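Eukaryotic translation initiation factor 4 gamma 2 (Homo sapiens, PDB 4IUL) probably takes part in translation initiation, with an all-helical MIF4G domain of HEAT-repeat type that interacts with eIF4A. Local coordinates at residues 48-53 and 87-92; 83-88 and 106-111; 228-233 and 242-247; 179-184 and 194-199. One frame throughout, in Å; residues are numbered along the deposited sequence.

In the fold
The four contacts fall along the chain in two pairs. Interaction 1 joins the 48-53 loop, after helix 38-48, to 87-92, enclosing helices 53-69 and 74-87. Interaction 2 starts on that closing stretch, sharing D87 and A88 with it, and brings 106-111 back onto the end of helix 74-87; the two overlap rather than nest, and their centres lie about 7 Å apart. Across the chain's centre, interaction 4 closes the short loop between helices 170-181 and 193-210. Interaction 3 follows in series, tying the loop after helix 216-227 to helix 237-251. Its centre is about 13 Å from that of interaction 4 but about 46 Å from that of interaction 1.

Interaction 1 of 4, residues 48-53 and 87-92; sequences VGVESK and DAPNFD. With SO4 (sulfate ion), chain D.
A surface contact between two interhelical loops joins residues 48-53, which lead from helix 38-48 into helix 53-69, to residues 87-92, which leave helix 74-87. It illustrates how an aromatic ring can lie against backbone instead of side chains. The F91 ring lies beneath the start of helix 53-69: its CZ approaches CA of S52, the N-cap residue, to 3.3 Å, and K53 N sits 3.6 Å above one ring face, displaced toward the rim. At the ring edge, in its plane, V50 O lies 3.9 Å from F91 CZ. Earlier in both loops, V50 CG1 meets A88 CB at 3.9 Å, with the P89 ring alongside. An Asx turn shapes the far end of 87-92, D92 N donating nearly straight (168°) to N90 OD1 over 3.0 Å. K53, bent at its third torsion, extends NZ to a water 3.1 Å away, which donates to D92 OD1 at 2.7 Å. The same NZ binds two oxygens of a sulfate, probably from the crystallisation liquor, shared with K57 and R110, and R110 forms a salt bridge to D92. An alanine at F91 would probably leave the 51-53 backbone with much weaker apolar cover. With no direct hydrogen bond across the loops, cohesion rests on van der Waals packing, while K53 and D92 are linked through water and, by way of R110, through the sulfate.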
# COMPACT_ATOMS: atom_id res chain seq x y z
N VAL A 48 2.52 -2.52 -24.34
CA VAL A 48 3.00 -1.16 -24.58
C VAL A 48 3.67 -0.43 -23.41
O VAL A 48 4.33 0.60 -23.60
CB VAL A 48 1.85 -0.27 -25.10
CG1 VAL A 48 0.82 -0.05 -23.99
CG2 VAL A 48 2.40 1.05 -25.61
N GLY A 49 3.54 -0.96 -22.20
CA GLY A 49 4.12 -0.29 -21.05
C GLY A 49 5.44 -0.76 -20.47
O GLY A 49 5.71 -0.50 -19.30
N VAL A 50 6.27 -1.44 -21.25
CA VAL A 50 7.55 -1.91 -20.73
C VAL A 50 8.71 -1.58 -21.67
O VAL A 50 9.84 -2.02 -21.47
CB VAL A 50 7.54 -3.44 -20.50
CG1 VAL A 50 6.45 -3.81 -19.52
CG2 VAL A 50 7.33 -4.17 -21.81
N GLU A 51 8.41 -0.78 -22.68
CA GLU A 51 9.39 -0.37 -23.68
C GLU A 51 10.74 0.14 -23.16
O GLU A 51 11.78 -0.23 -23.69
CB GLU A 51 8.76 0.69 -24.57
CG GLU A 51 9.60 1.11 -25.75
CD GLU A 51 9.03 2.33 -26.46
OE1 GLU A 51 7.83 2.31 -26.81
OE2 GLU A 51 9.79 3.29 -26.66
N SER A 52 10.73 1.00 -22.14
CA SER A 52 11.98 1.57 -21.60
C SER A 52 11.83 2.12 -20.18
O SER A 52 10.76 2.07 -19.60
CB SER A 52 12.47 2.71 -22.51
OG SER A 52 11.59 3.82 -22.42
N LYS A 53 12.92 2.66 -19.64
CA LYS A 53 12.89 3.21 -18.30
C LYS A 53 11.87 4.34 -18.19
O LYS A 53 11.06 4.38 -17.26
CB LYS A 53 14.29 3.72 -17.88
CG LYS A 53 14.32 4.31 -16.47
CD LYS A 53 15.72 4.31 -15.83
CE LYS A 53 16.65 5.34 -16.45
NZ LYS A 53 17.91 5.52 -15.66
N ASP A 87 7.81 -9.51 -15.76
CA ASP A 87 8.04 -9.49 -17.21
C ASP A 87 8.81 -8.31 -17.81
O ASP A 87 9.45 -8.46 -18.84
CB ASP A 87 6.70 -9.67 -17.94
CG ASP A 87 5.97 -10.95 -17.54
OD1 ASP A 87 6.64 -11.87 -17.03
OD2 ASP A 87 4.74 -11.04 -17.74
N ALA A 88 8.75 -7.15 -17.17
CA ALA A 88 9.46 -5.98 -17.69
C ALA A 88 10.98 -6.17 -17.70
O ALA A 88 11.56 -6.62 -16.72
CB ALA A 88 9.10 -4.75 -16.88
N PRO A 89 11.64 -5.84 -18.82
CA PRO A 89 13.10 -5.98 -18.93
C PRO A 89 13.86 -5.00 -18.03
O PRO A 89 13.40 -3.90 -17.77
CB PRO A 89 13.36 -5.73 -20.42
CG PRO A 89 12.20 -4.87 -20.84
CD PRO A 89 11.04 -5.50 -20.13
N ASN A 90 15.04 -5.42 -17.58
CA ASN A 90 15.87 -4.59 -16.71
C ASN A 90 16.61 -3.54 -17.53
O ASN A 90 17.05 -3.81 -18.65
CB ASN A 90 16.89 -5.47 -15.97
CG ASN A 90 17.36 -4.84 -14.65
OD1 ASN A 90 17.54 -3.63 -14.55
ND2 ASN A 90 17.56 -5.68 -13.64
N PHE A 91 16.75 -2.34 -16.97
CA PHE A 91 17.44 -1.24 -17.65
C PHE A 91 18.57 -0.65 -16.81
O PHE A 91 19.11 0.40 -17.16
CB PHE A 91 16.45 -0.13 -18.00
CG PHE A 91 15.45 -0.52 -19.06
CD1 PHE A 91 15.85 -0.71 -20.38
CD2 PHE A 91 14.11 -0.70 -18.73
CE1 PHE A 91 14.93 -1.09 -21.35
CE2 PHE A 91 13.19 -1.08 -19.69
CZ PHE A 91 13.60 -1.27 -21.01
N ASP A 92 18.92 -1.29 -15.70
CA ASP A 92 19.99 -0.76 -14.86
C ASP A 92 21.35 -1.37 -15.19
O ASP A 92 21.67 -2.48 -14.77
CB ASP A 92 19.68 -0.99 -13.37
CG ASP A 92 18.36 -0.36 -12.93
OD1 ASP A 92 17.89 0.60 -13.58
OD2 ASP A 92 17.81 -0.81 -11.91
S SO4 D . 16.72 6.93 -12.38
O1 SO4 D . 17.66 7.72 -11.56
O2 SO4 D . 17.25 5.57 -12.57
O3 SO4 D . 15.42 6.86 -11.70
O4 SO4 D . 16.56 7.58 -13.69
O HOH W 1 19.09 2.86 -14.54

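Interaction 2 of 4, residues 83-88 and 106-111; sequences RLAEDA and TTFRRL. With SO4 (sulfate ion), chain D.
Two helices that follow one another in the sequence, 74-87 and 107-127, pack here as consecutive helices of the all-helical MIF4G domain; their facing segments run roughly antiparallel (138°), with axes 8.7 Å apart at closest approach. F108 makes the largest contribution from its helix. With CG anti to its backbone N, its ring slides beneath L84, whose CB stands 3.9 Å from the ring centroid and 18° off the normal, a CH-pi contact over the face. The A85 methyl is caught between two flat groups: its CB lies 3.7 Å from F108 CD2, and it also sits 3.9 Å above the guanidinium plane of R109, over its centre. R109 reaches there through a chain extended from CG to NE, and Q104 accepts a hydrogen bond from its NE. At the start of helix 107-127, T106 is the N-cap, OG1 accepting from R109 N in a weak but straight bond of 3.5 Å (172°). That hydroxyl also donates to a water 2.7 Å away, which passes hydrogen bonds to A85 O at 2.6 Å and A88 O at 2.7 Å. Beyond the pair, I60 touches F108, while L46 and I63 touch L84. The polar and apolar work is thus divided: F108 supplies the apolar packing between the helices, and one water satisfies two carbonyls at the end of helix 74-87 while linking them to the cap of the next helix.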
# COMPACT_ATOMS: atom_id res chain seq x y z
N ARG A 83 2.85 -8.73 -12.20
CA ARG A 83 3.07 -9.16 -13.58
C ARG A 83 4.16 -8.31 -14.25
O ARG A 83 5.06 -8.85 -14.91
CB ARG A 83 1.77 -9.05 -14.38
CG ARG A 83 0.58 -9.73 -13.72
CD ARG A 83 0.63 -11.26 -13.81
NE ARG A 83 0.24 -11.73 -15.14
CZ ARG A 83 1.07 -11.81 -16.18
NH1 ARG A 83 2.35 -11.47 -16.04
NH2 ARG A 83 0.61 -12.21 -17.36
N LEU A 84 4.06 -7.00 -14.09
CA LEU A 84 5.04 -6.09 -14.69
C LEU A 84 6.43 -6.29 -14.08
O LEU A 84 7.44 -6.25 -14.79
CB LEU A 84 4.60 -4.63 -14.50
CG LEU A 84 3.34 -4.23 -15.29
CD1 LEU A 84 2.89 -2.83 -14.92
CD2 LEU A 84 3.65 -4.32 -16.77
N ALA A 85 6.48 -6.52 -12.77
CA ALA A 85 7.75 -6.73 -12.10
C ALA A 85 8.48 -7.96 -12.64
O ALA A 85 9.71 -7.97 -12.75
CB ALA A 85 7.53 -6.89 -10.60
N GLU A 86 7.71 -8.98 -12.98
CA GLU A 86 8.30 -10.22 -13.48
C GLU A 86 8.62 -10.20 -14.96
O GLU A 86 9.61 -10.80 -15.38
CB GLU A 86 7.37 -11.41 -13.16
CG GLU A 86 7.03 -11.55 -11.68
CD GLU A 86 6.25 -12.83 -11.35
OE1 GLU A 86 5.29 -13.15 -12.08
OE2 GLU A 86 6.60 -13.50 -10.35
N ASP A 87 7.81 -9.51 -15.76
CA ASP A 87 8.04 -9.49 -17.21
C ASP A 87 8.81 -8.31 -17.81
O ASP A 87 9.45 -8.46 -18.84
CB ASP A 87 6.70 -9.67 -17.94
CG ASP A 87 5.97 -10.95 -17.54
OD1 ASP A 87 6.64 -11.87 -17.03
OD2 ASP A 87 4.74 -11.04 -17.74
N ALA A 88 8.75 -7.15 -17.17
CA ALA A 88 9.46 -5.98 -17.69
C ALA A 88 10.98 -6.17 -17.70
O ALA A 88 11.56 -6.62 -16.72
CB ALA A 88 9.10 -4.75 -16.88
N THR A 106 15.19 -5.51 -10.39
CA THR A 106 15.08 -4.83 -11.68
C THR A 106 14.64 -3.37 -11.57
O THR A 106 14.26 -2.89 -10.50
CB THR A 106 14.06 -5.53 -12.60
OG1 THR A 106 12.75 -5.37 -12.06
CG2 THR A 106 14.38 -7.02 -12.73
N THR A 107 14.70 -2.69 -12.71
CA THR A 107 14.32 -1.29 -12.82
C THR A 107 12.91 -1.10 -12.27
O THR A 107 12.70 -0.27 -11.38
CB THR A 107 14.37 -0.85 -14.31
OG1 THR A 107 15.69 -1.04 -14.82
CG2 THR A 107 13.99 0.63 -14.45
N PHE A 108 11.96 -1.86 -12.80
CA PHE A 108 10.58 -1.74 -12.35
C PHE A 108 10.48 -1.86 -10.83
O PHE A 108 9.94 -0.96 -10.17
CB PHE A 108 9.68 -2.80 -12.97
CG PHE A 108 8.22 -2.61 -12.64
CD1 PHE A 108 7.46 -1.67 -13.33
CD2 PHE A 108 7.64 -3.30 -11.58
CE1 PHE A 108 6.13 -1.41 -12.96
CE2 PHE A 108 6.31 -3.04 -11.21
CZ PHE A 108 5.56 -2.10 -11.90
N ARG A 109 11.00 -2.95 -10.28
CA ARG A 109 10.95 -3.19 -8.84
C ARG A 109 11.51 -2.04 -8.01
O ARG A 109 10.92 -1.66 -7.00
CB ARG A 109 11.68 -4.49 -8.47
CG ARG A 109 10.94 -5.77 -8.88
CD ARG A 109 11.73 -7.01 -8.48
NE ARG A 109 11.14 -8.26 -8.95
CZ ARG A 109 10.08 -8.85 -8.40
NH1 ARG A 109 9.49 -8.32 -7.34
NH2 ARG A 109 9.62 -9.99 -8.90
N ARG A 110 12.65 -1.51 -8.45
CA ARG A 110 13.31 -0.40 -7.77
C ARG A 110 12.50 0.90 -7.77
O ARG A 110 12.39 1.57 -6.75
CB ARG A 110 14.68 -0.16 -8.42
CG ARG A 110 15.34 1.17 -8.07
CD ARG A 110 16.74 1.27 -8.67
NE ARG A 110 16.76 1.48 -10.12
CZ ARG A 110 16.49 2.65 -10.71
NH1 ARG A 110 16.54 2.75 -12.04
NH2 ARG A 110 16.18 3.71 -9.98
N LEU A 111 11.94 1.26 -8.91
CA LEU A 111 11.16 2.49 -8.99
C LEU A 111 9.80 2.39 -8.28
O LEU A 111 9.26 3.40 -7.81
CB LEU A 111 10.96 2.91 -10.45
CG LEU A 111 12.22 3.27 -11.26
CD1 LEU A 111 11.85 3.47 -12.73
CD2 LEU A 111 12.88 4.54 -10.70
S SO4 D . 16.72 6.93 -12.38
O1 SO4 D . 17.66 7.72 -11.56
O2 SO4 D . 17.25 5.57 -12.57
O3 SO4 D . 15.42 6.86 -11.70
O4 SO4 D . 16.56 7.58 -13.69
O HOH W 2 11.17 -6.31 -14.10

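Interaction 3 of 4, residues 228-233 and 242-247; sequences SLMLSK and LLQDTV
M230 carries the largest share of the contact, crossing Q244 at about a right angle and resting its CB on L243. The thioether end does the touching on Q244: M230 CE comes within 3.3 Å of Q244 CG, and M230 SD lies 3.4 Å from the same carbon. Nearer the backbone, M230 CB meets L243 CB at 3.9 Å. L243 CD1 tucks under the turn, 4.0 Å from M230 CA and 4.4 Å from L229 CB, while L231 CD1 approaches the amide oxygen OE1 of Q244 at 4.1 Å. M230 reaches the helix from an unusual starting point, its CG between backbone N and carbonyl carbon (chi1 54°), and its chain then bends at the last torsion (-113°), bringing CE over CG of the extended Q244 where the two chains cross. An alanine in place of M230 would remove SD and CE and would probably lose most of the packing on Q244, leaving mainly the contacts to L243. M230 lies within a type I beta turn from L229 to S232, closed by S232 N donating to L229 O over 3.2 Å. It follows helix 216-227 and leads toward helix 237-251, so the contact folds an interhelical loop back onto the helix it precedes in this HEAT-repeat domain. On that helix, T246 OG1 donates in the carbonyl plane to L242 O at 3.0 Å, an acceptor it shares with T246 N. Farther out, L243 and T246 rest on C200 of helix 193-210, V247 touches F223 and C227, and D245 forms a salt bridge with R204.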
# COMPACT_ATOMS: atom_id res chain seq x y z
N SER A 228 -4.33 -3.55 25.49
CA SER A 228 -4.82 -2.50 26.38
C SER A 228 -5.79 -1.55 25.70
O SER A 228 -5.94 -0.40 26.14
CB SER A 228 -3.64 -1.71 26.95
OG SER A 228 -2.94 -1.02 25.93
N LEU A 229 -6.44 -2.02 24.64
CA LEU A 229 -7.41 -1.21 23.90
C LEU A 229 -8.64 -2.04 23.53
O LEU A 229 -9.70 -1.49 23.21
CB LEU A 229 -6.80 -0.65 22.61
CG LEU A 229 -5.64 0.35 22.65
CD1 LEU A 229 -5.23 0.70 21.23
CD2 LEU A 229 -6.06 1.61 23.40
N MET A 230 -8.50 -3.37 23.56
CA MET A 230 -9.61 -4.24 23.21
C MET A 230 -10.64 -4.33 24.32
O MET A 230 -11.69 -4.96 24.16
CB MET A 230 -9.11 -5.64 22.86
CG MET A 230 -8.25 -6.29 23.92
SD MET A 230 -7.83 -7.98 23.45
CE MET A 230 -8.74 -8.91 24.69
N LEU A 231 -10.35 -3.69 25.45
CA LEU A 231 -11.27 -3.68 26.58
C LEU A 231 -11.72 -2.25 26.86
O LEU A 231 -12.32 -1.96 27.90
CB LEU A 231 -10.61 -4.27 27.82
CG LEU A 231 -10.91 -5.74 28.16
CD1 LEU A 231 -10.67 -6.63 26.95
CD2 LEU A 231 -10.03 -6.17 29.32
N SER A 232 -11.41 -1.36 25.92
CA SER A 232 -11.78 0.05 26.04
C SER A 232 -13.27 0.22 25.83
O SER A 232 -13.86 -0.37 24.93
CB SER A 232 -11.01 0.88 25.01
OG SER A 232 -11.37 2.24 25.10
N LYS A 233 -13.89 1.05 26.67
CA LYS A 233 -15.32 1.30 26.57
C LYS A 233 -15.61 2.40 25.55
O LYS A 233 -16.77 2.70 25.25
CB LYS A 233 -15.89 1.69 27.93
CG LYS A 233 -15.24 2.93 28.54
CD LYS A 233 -15.94 3.33 29.83
CE LYS A 233 -15.41 4.65 30.37
NZ LYS A 233 -16.21 5.12 31.53
N LEU A 242 -12.53 -7.33 16.97
CA LEU A 242 -11.62 -7.51 15.84
C LEU A 242 -10.19 -7.52 16.37
O LEU A 242 -9.32 -8.21 15.83
CB LEU A 242 -11.80 -6.37 14.83
CG LEU A 242 -11.66 -6.72 13.35
CD1 LEU A 242 -10.31 -7.37 13.10
CD2 LEU A 242 -12.78 -7.66 12.94
N LEU A 243 -9.94 -6.76 17.43
CA LEU A 243 -8.62 -6.71 18.03
C LEU A 243 -8.35 -8.01 18.76
O LEU A 243 -7.27 -8.58 18.65
CB LEU A 243 -8.51 -5.52 19.00
CG LEU A 243 -8.52 -4.11 18.39
CD1 LEU A 243 -8.71 -3.07 19.48
CD2 LEU A 243 -7.22 -3.88 17.62
N GLN A 244 -9.35 -8.49 19.50
CA GLN A 244 -9.23 -9.73 20.26
C GLN A 244 -8.94 -10.92 19.36
O GLN A 244 -8.16 -11.80 19.73
CB GLN A 244 -10.51 -10.01 21.05
CG GLN A 244 -10.82 -8.98 22.13
CD GLN A 244 -12.01 -9.39 23.00
OE1 GLN A 244 -12.43 -8.64 23.89
NE2 GLN A 244 -12.55 -10.58 22.75
N ASP A 245 -9.56 -10.95 18.18
CA ASP A 245 -9.34 -12.05 17.26
C ASP A 245 -7.93 -12.02 16.66
O ASP A 245 -7.34 -13.07 16.40
CB ASP A 245 -10.38 -12.03 16.14
CG ASP A 245 -10.27 -13.25 15.23
OD1 ASP A 245 -10.50 -14.38 15.71
OD2 ASP A 245 -9.95 -13.07 14.03
N THR A 246 -7.40 -10.82 16.44
CA THR A 246 -6.07 -10.67 15.88
C THR A 246 -5.02 -11.08 16.91
O THR A 246 -4.10 -11.85 16.61
CB THR A 246 -5.82 -9.22 15.43
OG1 THR A 246 -6.75 -8.88 14.40
CG2 THR A 246 -4.40 -9.05 14.89
N VAL A 247 -5.17 -10.57 18.13
CA VAL A 247 -4.26 -10.89 19.22
C VAL A 247 -4.18 -12.40 19.48
O VAL A 247 -3.09 -12.95 19.63
CB VAL A 247 -4.71 -10.18 20.52
CG1 VAL A 247 -4.10 -10.85 21.73
CG2 VAL A 247 -4.28 -8.72 20.46

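Interaction 4 of 4, residues 179-184 and 194-199; sequences TLLEKK and EDLECL
No aromatic ring enters this contact, and the one flat side-chain group that meets the other segment is the carboxylate of D195, its CG 4.2 Å from L180 CD2. The rest is leucine methyl packing on aliphatic carbon, the C198 sulfur and main-chain atoms, an instance of two leucines seating the end of one helix on the next. L180 is the larger contributor. With CG anti to its carbonyl carbon, it aims its branched end at the backbone of helix 193-210, where CD1 lies 3.9 Å from D195 O and 3.6 Å from L199 N. Those two backbone atoms are already paired, L199 N donating to D195 O at 3.2 Å within the helix, so the methyl packs against a satisfied stretch of main chain. The same CD1 touches C198 SG at 4.0 Å, and L199 CB lies equally close. L181 approaches from beside it and crosses L199 at about a right angle, tip to tip. Their CD2 methyls are only 3.3 Å apart, tighter than ordinary van der Waals contact, which points to close packing at this spot. L196 CD2 adds a looser touch to L181 CD2 at 4.3 Å. Segment 179-184 covers the end of helix 170-181 and the start of the loop after it. L153 and I156 of helix 141-163 cover L180, L235 lies on L196, and from helix 216-227 Y222 packs on L181 while R225 donates to L181 O.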
# COMPACT_ATOMS: atom_id res chain seq x y z
N THR A 179 1.90 4.52 12.66
CA THR A 179 1.00 5.66 12.55
C THR A 179 -0.44 5.29 12.93
O THR A 179 -1.18 6.12 13.45
CB THR A 179 1.01 6.26 11.13
OG1 THR A 179 0.51 5.30 10.19
CG2 THR A 179 2.42 6.65 10.73
N LEU A 180 -0.82 4.04 12.67
CA LEU A 180 -2.17 3.59 12.99
C LEU A 180 -2.41 3.40 14.49
O LEU A 180 -3.53 3.60 14.96
CB LEU A 180 -2.50 2.29 12.24
CG LEU A 180 -2.61 2.38 10.71
CD1 LEU A 180 -3.07 1.03 10.16
CD2 LEU A 180 -3.60 3.47 10.33
N LEU A 181 -1.37 3.03 15.23
CA LEU A 181 -1.48 2.82 16.67
C LEU A 181 -1.18 4.07 17.49
O LEU A 181 -1.49 4.13 18.68
CB LEU A 181 -0.53 1.70 17.12
CG LEU A 181 -0.93 0.25 16.88
CD1 LEU A 181 0.24 -0.66 17.23
CD2 LEU A 181 -2.15 -0.09 17.73
N GLU A 182 -0.56 5.07 16.85
CA GLU A 182 -0.22 6.30 17.54
C GLU A 182 -1.46 7.07 17.98
O GLU A 182 -2.44 7.17 17.24
CB GLU A 182 0.64 7.20 16.64
CG GLU A 182 0.99 8.54 17.26
CD GLU A 182 1.79 9.42 16.32
OE1 GLU A 182 1.26 9.79 15.24
OE2 GLU A 182 2.95 9.75 16.65
N LYS A 183 -1.40 7.61 19.19
CA LYS A 183 -2.51 8.37 19.76
C LYS A 183 -2.27 9.88 19.72
O LYS A 183 -1.55 10.43 20.55
CB LYS A 183 -2.75 7.92 21.20
CG LYS A 183 -3.79 8.75 21.94
CD LYS A 183 -5.13 8.71 21.23
CE LYS A 183 -6.15 9.55 21.97
NZ LYS A 183 -7.46 9.52 21.28
N LYS A 184 -2.89 10.54 18.74
CA LYS A 184 -2.76 11.98 18.59
C LYS A 184 -3.50 12.69 19.72
O LYS A 184 -4.50 12.19 20.23
CB LYS A 184 -3.34 12.41 17.24
CG LYS A 184 -2.62 11.83 16.04
CD LYS A 184 -1.24 12.43 15.88
CE LYS A 184 -0.61 12.03 14.55
NZ LYS A 184 -1.42 12.50 13.40
N GLU A 194 -11.99 3.12 12.38
CA GLU A 194 -11.49 2.72 11.07
C GLU A 194 -9.96 2.67 11.01
O GLU A 194 -9.39 2.02 10.14
CB GLU A 194 -12.05 3.63 9.98
CG GLU A 194 -11.81 5.10 10.18
CD GLU A 194 -12.68 5.95 9.26
OE1 GLU A 194 -13.92 5.90 9.43
OE2 GLU A 194 -12.13 6.64 8.38
N ASP A 195 -9.31 3.36 11.94
CA ASP A 195 -7.85 3.34 11.98
C ASP A 195 -7.42 1.99 12.55
O ASP A 195 -6.51 1.33 12.01
CB ASP A 195 -7.33 4.48 12.86
CG ASP A 195 -6.81 5.65 12.04
OD1 ASP A 195 -7.33 5.88 10.92
OD2 ASP A 195 -5.90 6.35 12.52
N LEU A 196 -8.08 1.56 13.62
CA LEU A 196 -7.78 0.29 14.25
C LEU A 196 -8.24 -0.88 13.40
O LEU A 196 -7.65 -1.96 13.44
CB LEU A 196 -8.42 0.22 15.64
CG LEU A 196 -7.69 1.02 16.72
CD1 LEU A 196 -8.48 1.01 18.03
CD2 LEU A 196 -6.32 0.40 16.93
N GLU A 197 -9.30 -0.68 12.62
CA GLU A 197 -9.82 -1.74 11.77
C GLU A 197 -8.82 -2.01 10.63
O GLU A 197 -8.65 -3.15 10.20
CB GLU A 197 -11.18 -1.35 11.18
CG GLU A 197 -11.95 -2.52 10.59
CD GLU A 197 -13.20 -2.09 9.84
OE1 GLU A 197 -13.86 -1.12 10.28
OE2 GLU A 197 -13.52 -2.72 8.81
N CYS A 198 -8.19 -0.95 10.14
CA CYS A 198 -7.20 -1.06 9.07
C CYS A 198 -6.00 -1.84 9.61
O CYS A 198 -5.49 -2.73 8.94
CB CYS A 198 -6.77 0.34 8.62
SG CYS A 198 -5.65 0.43 7.20
N LEU A 199 -5.57 -1.50 10.82
CA LEU A 199 -4.44 -2.16 11.46
C LEU A 199 -4.63 -3.67 11.51
O LEU A 199 -3.71 -4.43 11.21
CB LEU A 199 -4.23 -1.62 12.88
CG LEU A 199 -3.23 -2.40 13.74
CD1 LEU A 199 -1.83 -2.28 13.14
CD2 LEU A 199 -3.25 -1.86 15.15